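PDB 3RPF: molybdopterin synthase catalytic subunit from Helicobacter pylori, which probably converts precursor Z into molybdopterin by building its dithiolene group with sulfur delivered by the small carrier subunit MoaD. Local coordinates for residues 68-74 / 103-107; 21-25 / 93-97; 10-14 / 89-93. All coordinates share one frame; numbering follows the deposited sequence. Where two conformers were deposited one is given.

Contact 1 of 3, residues 68-74 / 103-107; sequences KAKDLGV and NALEL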
loop_
_atom_site.group_PDB
_atom_site.type_symbol
_atom_site.label_atom_id
_atom_site.label_comp_id
_atom_site.label_asym_id
_atom_site.label_seq_id
_atom_site.Cartn_x
_atom_site.Cartn_y
_atom_site.Cartn_z
ATOM N N LYS A 68 6.904 14.789 -8.507
ATOM C CA LYS A 68 5.738 14.362 -9.285
ATOM C C LYS A 68 4.570 14.077 -8.345
ATOM O O LYS A 68 3.427 14.384 -8.652
ATOM C CB LYS A 68 6.070 13.111 -10.108
ATOM C CG LYS A 68 4.837 12.321 -10.534
ATOM C CD LYS A 68 5.141 11.412 -11.718
ATOM C CE LYS A 68 4.026 10.386 -11.924
ATOM N NZ LYS A 68 4.100 9.699 -13.252
ATOM N N ALA A 69 4.881 13.490 -7.198
ATOM C CA ALA A 69 3.889 13.204 -6.183
ATOM C C ALA A 69 3.301 14.499 -5.617
ATOM O O ALA A 69 2.078 14.645 -5.467
ATOM C CB ALA A 69 4.535 12.361 -5.085
ATOM N N LYS A 70 4.174 15.446 -5.302
ATOM C CA LYS A 70 3.741 16.709 -4.708
ATOM C C LYS A 70 2.779 17.449 -5.625
ATOM O O LYS A 70 1.787 18.020 -5.157
ATOM C CB LYS A 70 4.953 17.584 -4.389
ATOM C CG LYS A 70 4.611 18.807 -3.548
ATOM C CD LYS A 70 5.888 19.478 -3.057
ATOM C CE LYS A 70 5.573 20.771 -2.306
ATOM N NZ LYS A 70 6.819 21.498 -1.912
ATOM N N ASP A 71 3.066 17.453 -6.925
ATOM C CA ASP A 71 2.143 18.070 -7.882
ATOM C C ASP A 71 0.732 17.495 -7.800
ATOM O O ASP A 71 -0.229 18.147 -8.188
ATOM C CB ASP A 71 2.690 17.936 -9.303
ATOM C CG ASP A 71 3.767 18.948 -9.594
ATOM O OD1 ASP A 71 3.867 19.922 -8.813
ATOM O OD2 ASP A 71 4.505 18.776 -10.595
ATOM N N LEU A 72 0.607 16.273 -7.294
ATOM C CA LEU A 72 -0.699 15.621 -7.190
ATOM C C LEU A 72 -1.250 15.669 -5.776
ATOM O O LEU A 72 -2.236 15.007 -5.477
ATOM C CB LEU A 72 -0.613 14.165 -7.646
ATOM C CG LEU A 72 -0.316 13.927 -9.122
ATOM C CD1 LEU A 72 -0.357 12.443 -9.425
ATOM C CD2 LEU A 72 -1.316 14.658 -9.977
ATOM N N GLY A 73 -0.609 16.436 -4.900
ATOM C CA GLY A 73 -1.104 16.578 -3.536
ATOM C C GLY A 73 -0.696 15.422 -2.637
ATOM O O GLY A 73 -1.256 15.243 -1.558
ATOM N N VAL A 74 0.287 14.640 -3.072
ATOM C CA VAL A 74 0.732 13.466 -2.320
ATOM C C VAL A 74 2.163 13.620 -1.797
ATOM O O VAL A 74 3.060 14.006 -2.546
ATOM C CB VAL A 74 0.664 12.217 -3.212
ATOM C CG1 VAL A 74 1.310 11.008 -2.531
ATOM C CG2 VAL A 74 -0.797 11.924 -3.582
ATOM N N ASN A 103 -5.136 9.362 -5.638
ATOM C CA ASN A 103 -3.781 9.667 -6.113
ATOM C C ASN A 103 -2.712 8.997 -5.267
ATOM O O ASN A 103 -1.677 8.584 -5.783
ATOM C CB ASN A 103 -3.516 11.175 -6.164
ATOM C CG ASN A 103 -4.456 11.903 -7.097
ATOM O OD1 ASN A 103 -5.116 11.293 -7.937
ATOM N ND2 ASN A 103 -4.516 13.223 -6.958
ATOM N N ALA A 104 -2.944 8.913 -3.961
ATOM C CA ALA A 104 -1.958 8.298 -3.068
ATOM C C ALA A 104 -1.737 6.839 -3.432
ATOM O O ALA A 104 -0.600 6.357 -3.457
ATOM C CB ALA A 104 -2.407 8.410 -1.623
ATOM N N LEU A 105 -2.824 6.126 -3.696
ATOM C CA LEU A 105 -2.714 4.713 -4.057
ATOM C C LEU A 105 -2.090 4.514 -5.440
ATOM O O LEU A 105 -1.379 3.542 -5.665
ATOM C CB LEU A 105 -4.090 4.044 -4.015
ATOM C CG LEU A 105 -4.592 3.709 -2.614
ATOM C CD1 LEU A 105 -6.087 3.376 -2.646
ATOM C CD2 LEU A 105 -3.812 2.557 -2.052
ATOM N N GLU A 106 -2.375 5.420 -6.369
ATOM C CA GLU A 106 -1.844 5.298 -7.721
ATOM C C GLU A 106 -0.340 5.542 -7.721
ATOM O O GLU A 106 0.416 4.777 -8.316
ATOM C CB GLU A 106 -2.543 6.278 -8.675
ATOM N N LEU A 107 0.105 6.593 -7.042
ATOM C CA LEU A 107 1.548 6.858 -6.966
ATOM C C LEU A 107 2.288 5.717 -6.268
ATOM O O LEU A 107 3.397 5.347 -6.648
ATOM C CB LEU A 107 1.802 8.167 -6.240
ATOM C CG LEU A 107 1.651 9.394 -7.127
ATOM C CD1 LEU A 107 1.317 10.601 -6.283
ATOM C CD2 LEU A 107 2.936 9.611 -7.907
HETATM O O HOH W 1 -4.132 13.906 -3.998
#
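Ala69 faces Leu107 with 6.8 Å between their CA atoms, and the two segments draw closer further on, where the CA atoms of Val74 and Ala104 are 5.9 Å apart. The 68-74 segment is the end of helix 55-71 and the turn after it, whereas 103-107 is regular helix throughout. Leu107 carries most of the apolar contact through one methyl, CD1. Leu107 CD1 meets Val74 CB at 3.5 Å and Ala69 CA at 3.7 Å, and Leu72 CD1 comes in at a slant, 4.0 Å from it. The side chains of Val74 and Leu107 run past each other in opposite senses. With Val74 CG1 anti to the backbone N (chi1 172°), Val74 CG2 is turned to the start of the other segment, 3.7 Å from Ala104 N and also against Asn103 CB.

The turn that places Leu72 and Val74 is a Schellman motif. Gly73, at positive phi, is its C-prime residue, with Val74 N bonded to Ala69 O and Gly73 N to Lys70 O. Ala69 O also accepts from Leu72 N.

Because the helix stops here, Leu72 O can turn to the neighbouring helix. Leu72 O accepts from Asn103 ND2 at 3.3 Å; the N-H points at the oxygen at 156°, and the donor lies in the carbonyl plane, on a lone pair, at a C=O...N angle of 139°. A water donates to the same Leu72 O at 2.6 Å and accepts weakly from Asn103 ND2, closing a small triangle. Val74 and Leu107 both also pack on Ser96 of strand 90-98, whose OG is hydrogen-bonded to Ala104 O.

Contact 2 of 3, residues 21-25 / 93-97; sequences YQEEA and LCVSM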
loop_
_atom_site.group_PDB
_atom_site.type_symbol
_atom_site.label_atom_id
_atom_site.label_comp_id
_atom_site.label_asym_id
_atom_site.label_seq_id
_atom_site.Cartn_x
_atom_site.Cartn_y
_atom_site.Cartn_z
ATOM N N TYR A 21 6.063 9.235 10.245
ATOM C CA TYR A 21 5.283 9.472 9.035
ATOM C C TYR A 21 3.816 9.747 9.374
ATOM O O TYR A 21 3.200 10.648 8.804
ATOM C CB TYR A 21 5.395 8.280 8.091
ATOM C CG TYR A 21 6.735 8.154 7.404
ATOM C CD1 TYR A 21 7.491 9.279 7.085
ATOM C CD2 TYR A 21 7.248 6.907 7.072
ATOM C CE1 TYR A 21 8.723 9.158 6.444
ATOM C CE2 TYR A 21 8.477 6.778 6.437
ATOM C CZ TYR A 21 9.208 7.908 6.124
ATOM O OH TYR A 21 10.431 7.772 5.493
ATOM N N GLN A 22 3.267 8.971 10.301
ATOM C CA GLN A 22 1.867 9.120 10.683
ATOM C C GLN A 22 1.617 10.464 11.320
ATOM O O GLN A 22 0.623 11.116 11.024
ATOM C CB GLN A 22 1.444 8.022 11.660
ATOM C CG GLN A 22 0.761 6.851 11.007
ATOM C CD GLN A 22 0.576 5.708 11.971
ATOM O OE1 GLN A 22 1.503 4.929 12.213
ATOM N NE2 GLN A 22 -0.617 5.608 12.549
ATOM N N GLU A 23 2.514 10.868 12.213
ATOM C CA GLU A 23 2.411 12.174 12.846
ATOM C C GLU A 23 2.367 13.263 11.783
ATOM O O GLU A 23 1.601 14.217 11.892
ATOM C CB GLU A 23 3.566 12.396 13.819
ATOM C CG GLU A 23 3.517 11.470 15.031
ATOM C CD GLU A 23 4.671 11.689 15.990
ATOM O OE1 GLU A 23 5.685 12.299 15.579
ATOM O OE2 GLU A 23 4.563 11.248 17.158
ATOM N N GLU A 24 3.179 13.113 10.743
ATOM C CA GLU A 24 3.141 14.054 9.633
ATOM C C GLU A 24 1.772 14.001 8.956
ATOM O O GLU A 24 1.190 15.034 8.639
ATOM C CB GLU A 24 4.255 13.764 8.621
ATOM C CG GLU A 24 4.361 14.804 7.501
ATOM C CD GLU A 24 5.491 14.498 6.525
ATOM O OE1 GLU A 24 6.439 13.785 6.916
ATOM O OE2 GLU A 24 5.434 14.971 5.366
ATOM N N ALA A 25 1.250 12.793 8.760
ATOM C CA ALA A 25 -0.034 12.618 8.098
ATOM C C ALA A 25 -1.105 13.396 8.851
ATOM O O ALA A 25 -1.922 14.100 8.253
ATOM C CB ALA A 25 -0.401 11.131 8.025
ATOM N N LEU A 93 11.418 0.972 3.083
ATOM C CA LEU A 93 10.118 1.421 3.555
ATOM C C LEU A 93 9.745 2.634 2.746
ATOM O O LEU A 93 10.591 3.499 2.479
ATOM C CB LEU A 93 10.179 1.782 5.045
ATOM C CG LEU A 93 8.863 2.243 5.678
ATOM C CD1 LEU A 93 8.724 1.733 7.107
ATOM C CD2 LEU A 93 8.778 3.748 5.643
ATOM N N CYS A 94 8.491 2.703 2.318
ATOM C CA CYS A 94 8.036 3.928 1.700
ATOM C C CYS A 94 6.611 4.239 2.053
ATOM O O CYS A 94 5.829 3.353 2.448
ATOM C CB CYS A 94 8.245 3.896 0.189
ATOM S SG CYS A 94 7.262 2.683 -0.669
ATOM N N VAL A 95 6.284 5.522 1.954
ATOM C CA VAL A 95 4.947 5.991 2.304
ATOM C C VAL A 95 4.473 6.928 1.223
ATOM O O VAL A 95 5.249 7.723 0.681
ATOM C CB VAL A 95 4.959 6.734 3.650
ATOM C CG1 VAL A 95 5.933 7.920 3.586
ATOM C CG2 VAL A 95 3.565 7.197 4.025
ATOM N N SER A 96 3.192 6.811 0.896
ATOM C CA SER A 96 2.535 7.713 -0.022
ATOM C C SER A 96 1.298 8.113 0.732
ATOM O O SER A 96 0.488 7.240 1.093
ATOM C CB SER A 96 2.147 6.959 -1.293
ATOM O OG SER A 96 1.350 7.774 -2.141
HETATM N N MSE A 97 1.140 9.411 1.006
HETATM C CA MSE A 97 -0.021 9.846 1.807
HETATM C C MSE A 97 -0.562 11.158 1.282
HETATM O O MSE A 97 0.169 11.940 0.673
HETATM C CB MSE A 97 0.370 9.995 3.283
HETATM C CG MSE A 97 1.657 10.843 3.483
HETATM SE SE MSE A 97 2.264 10.962 5.341
HETATM C CE MSE A 97 4.190 11.251 5.055
#
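Between Tyr21-Ala25 and Leu93-Met97, helix and strand run almost parallel, 9° apart in direction with their axes 10.2 Å from each other, the spacing of a helix laid along a beta-sheet. Val95 CG1 sits over the middle of one face of the Tyr21 ring, 3.8 Å from the centroid and 7° off the normal, a well-centred CH-pi contact. The torsion of Val95 (chi1 58°) puts this methyl between the backbone N and the carbonyl carbon. Leu93 CD2 lies at the ring edge, in its plane, but modelled too close for its distance to be trusted.

Met97, a selenomethionine, extends toward the helix. Met97 SE is 3.6 Å from Tyr21 O and 3.8 Å from Ala25 CB, and Met97 CE ends 3.8 Å from Glu24 CD, nearly equidistant from both carboxylate oxygens. The Glu24 carboxylate itself is held by salt bridges to Lys28 and Lys77.

Alternation along the strand sets Leu93, Val95 and Met97 against helix 14-27, while Cys94 and Ser96 face helix 101-118. Strand 90-98 thus lies between two helix layers, hydrogen-bonded to strand 74-82 on one flank and strand 32-39 on the other.

Contact 3 of 3, residues 10-14 / 89-93; sequences GALDT and QSSFL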
loop_
_atom_site.group_PDB
_atom_site.type_symbol
_atom_site.label_atom_id
_atom_site.label_comp_id
_atom_site.label_asym_id
_atom_site.label_seq_id
_atom_site.Cartn_x
_atom_site.Cartn_y
_atom_site.Cartn_z
ATOM N N GLY A 10 22.568 -0.239 8.001
ATOM C CA GLY A 10 21.935 -1.397 8.605
ATOM C C GLY A 10 20.420 -1.360 8.496
ATOM O O GLY A 10 19.861 -0.636 7.675
ATOM N N ALA A 11 19.766 -2.150 9.344
ATOM C CA ALA A 11 18.319 -2.329 9.350
ATOM C C ALA A 11 17.530 -1.050 9.672
ATOM O O ALA A 11 17.956 -0.220 10.473
ATOM C CB ALA A 11 17.962 -3.426 10.341
ATOM N N LEU A 12 16.368 -0.903 9.055
ATOM C CA LEU A 12 15.543 0.278 9.293
ATOM C C LEU A 12 14.828 0.159 10.638
ATOM O O LEU A 12 14.433 -0.942 11.035
ATOM C CB LEU A 12 14.513 0.438 8.174
ATOM C CG LEU A 12 15.066 0.634 6.765
ATOM C CD1 LEU A 12 13.917 0.776 5.775
ATOM C CD2 LEU A 12 15.979 1.842 6.692
ATOM N N ASP A 13 14.669 1.274 11.349
ATOM C CA ASP A 13 13.833 1.259 12.546
ATOM C C ASP A 13 12.417 1.586 12.106
ATOM O O ASP A 13 11.986 2.745 12.156
ATOM C CB ASP A 13 14.311 2.266 13.586
ATOM C CG ASP A 13 13.516 2.180 14.881
ATOM O OD1 ASP A 13 12.427 1.565 14.869
ATOM O OD2 ASP A 13 13.978 2.722 15.910
ATOM N N THR A 14 11.696 0.564 11.660
ATOM C CA THR A 14 10.383 0.779 11.053
ATOM C C THR A 14 9.398 1.370 12.051
ATOM O O THR A 14 8.576 2.193 11.691
ATOM C CB THR A 14 9.808 -0.515 10.474
ATOM O OG1 THR A 14 9.610 -1.455 11.533
ATOM C CG2 THR A 14 10.773 -1.098 9.455
ATOM N N GLN A 89 14.635 -8.446 9.567
ATOM C CA GLN A 89 14.777 -6.991 9.635
ATOM C C GLN A 89 14.337 -6.320 8.335
ATOM O O GLN A 89 14.338 -6.950 7.271
ATOM C CB GLN A 89 16.221 -6.599 9.975
ATOM C CG GLN A 89 16.726 -7.185 11.287
ATOM C CD GLN A 89 18.046 -6.586 11.738
ATOM O OE1 GLN A 89 18.949 -6.340 10.930
ATOM N NE2 GLN A 89 18.168 -6.353 13.040
ATOM N N SER A 90 13.974 -5.041 8.421
ATOM C CA SER A 90 13.461 -4.306 7.265
ATOM C C SER A 90 14.550 -3.552 6.520
ATOM O O SER A 90 15.437 -2.955 7.128
ATOM C CB SER A 90 12.355 -3.333 7.698
ATOM O OG SER A 90 11.355 -4.009 8.444
ATOM N N SER A 91 14.473 -3.559 5.196
ATOM C CA SER A 91 15.544 -2.967 4.395
ATOM C C SER A 91 15.041 -1.805 3.559
ATOM O O SER A 91 15.834 -1.046 2.995
ATOM C CB SER A 91 16.140 -4.023 3.476
ATOM O OG SER A 91 15.154 -4.518 2.589
ATOM N N PHE A 92 13.721 -1.657 3.476
ATOM C CA PHE A 92 13.151 -0.646 2.603
ATOM C C PHE A 92 11.770 -0.304 3.140
ATOM O O PHE A 92 11.058 -1.178 3.627
ATOM C CB PHE A 92 13.066 -1.202 1.172
ATOM C CG PHE A 92 12.180 -0.395 0.235
ATOM C CD1 PHE A 92 12.435 0.951 -0.007
ATOM C CD2 PHE A 92 11.130 -1.005 -0.444
ATOM C CE1 PHE A 92 11.640 1.689 -0.873
ATOM C CE2 PHE A 92 10.328 -0.279 -1.328
ATOM C CZ PHE A 92 10.585 1.080 -1.544
ATOM N N LEU A 93 11.418 0.972 3.083
ATOM C CA LEU A 93 10.118 1.421 3.555
ATOM C C LEU A 93 9.745 2.634 2.746
ATOM O O LEU A 93 10.591 3.499 2.479
ATOM C CB LEU A 93 10.179 1.782 5.045
ATOM C CG LEU A 93 8.863 2.243 5.678
ATOM C CD1 LEU A 93 8.724 1.733 7.107
ATOM C CD2 LEU A 93 8.778 3.748 5.643
HETATM O O HOH W 2 14.092 -3.604 11.139
#
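The peptide plane joining Ser91 to Phe92 is covered on one face by Leu12, whose CD1 stands almost directly above Phe92 N at 3.4 Å. A second flat group, the Gln89 amide, has Ala11 CB over one of its faces, 3.5 Å from Gln89 CD; Gln89 has two deposited conformers, so this detail is doubtful. In the conformer given, OE1 accepts from Leu86 N. The Phe92 side chain leaves its backbone away from the loop, and its ring stacks with Phe115.

The backbones are tied at one residue pair. Leu12 N donates to Ser90 O at 3.0 Å with a nearly straight N-H...O angle of 178°, the donor tilted 24° from the carbonyl plane. In the other direction a water replaces a direct bond, donating to Leu12 O at 2.7 Å and accepting from Ser90 N at 3.1 Å.

Leu12 CD1 also reaches Leu93 CB at 3.9 Å. Two residues on, at the start of helix 14-27, Thr14 OG1 lies between the backbone N and the carbonyl carbon (chi1 63°), which sends CG2 to Ser90. The fit there is tight, 3.3 Å from Thr14 CG2 to Ser90 CB. Thr14 OG1 itself is bonded to Gln22 NE2 of the second subunit. Asp13 makes an inverse gamma turn and, as N-cap, bonds Glu16 N through OD1.

Ser91 and Phe92 form a classic beta bulge opposite Gly38. Ser91 OG is bonded to Gly74 O of the MoaD chain, consistent with a strand start that borders the sulfur-delivery site; Ile39, a substrate-binding residue by similarity, packs on Ser90. The loop before Thr14 joins strand 5-9 to helix 14-27 over the start of strand 90-98, with Leu12 also resting on Ala79 and Ser81 of strand 74-82.

Overall arrangement
In chain order the segments run 10-14, 21-25, 68-74, 89-93, 93-97 and 103-107, so contacts 2 and 3 end on the same strand, 90-98, and share Leu93. Their centres are about 15 Å apart. Contacts 1 and 2, with centres about 13 Å apart, touch through Ser96, which faces helix 101-118. Contacts 1 and 3 lie on opposite sides of the chain's centre, their centres about 24 Å apart and without touching. Contacts 2 and 3 use strand 90-98, an inner strand of the mixed sheet, while contact 1 packs against its end, on the face of helix 101-118. Contact 3 borders MoaD, and both 2 and 3 meet the second subunit.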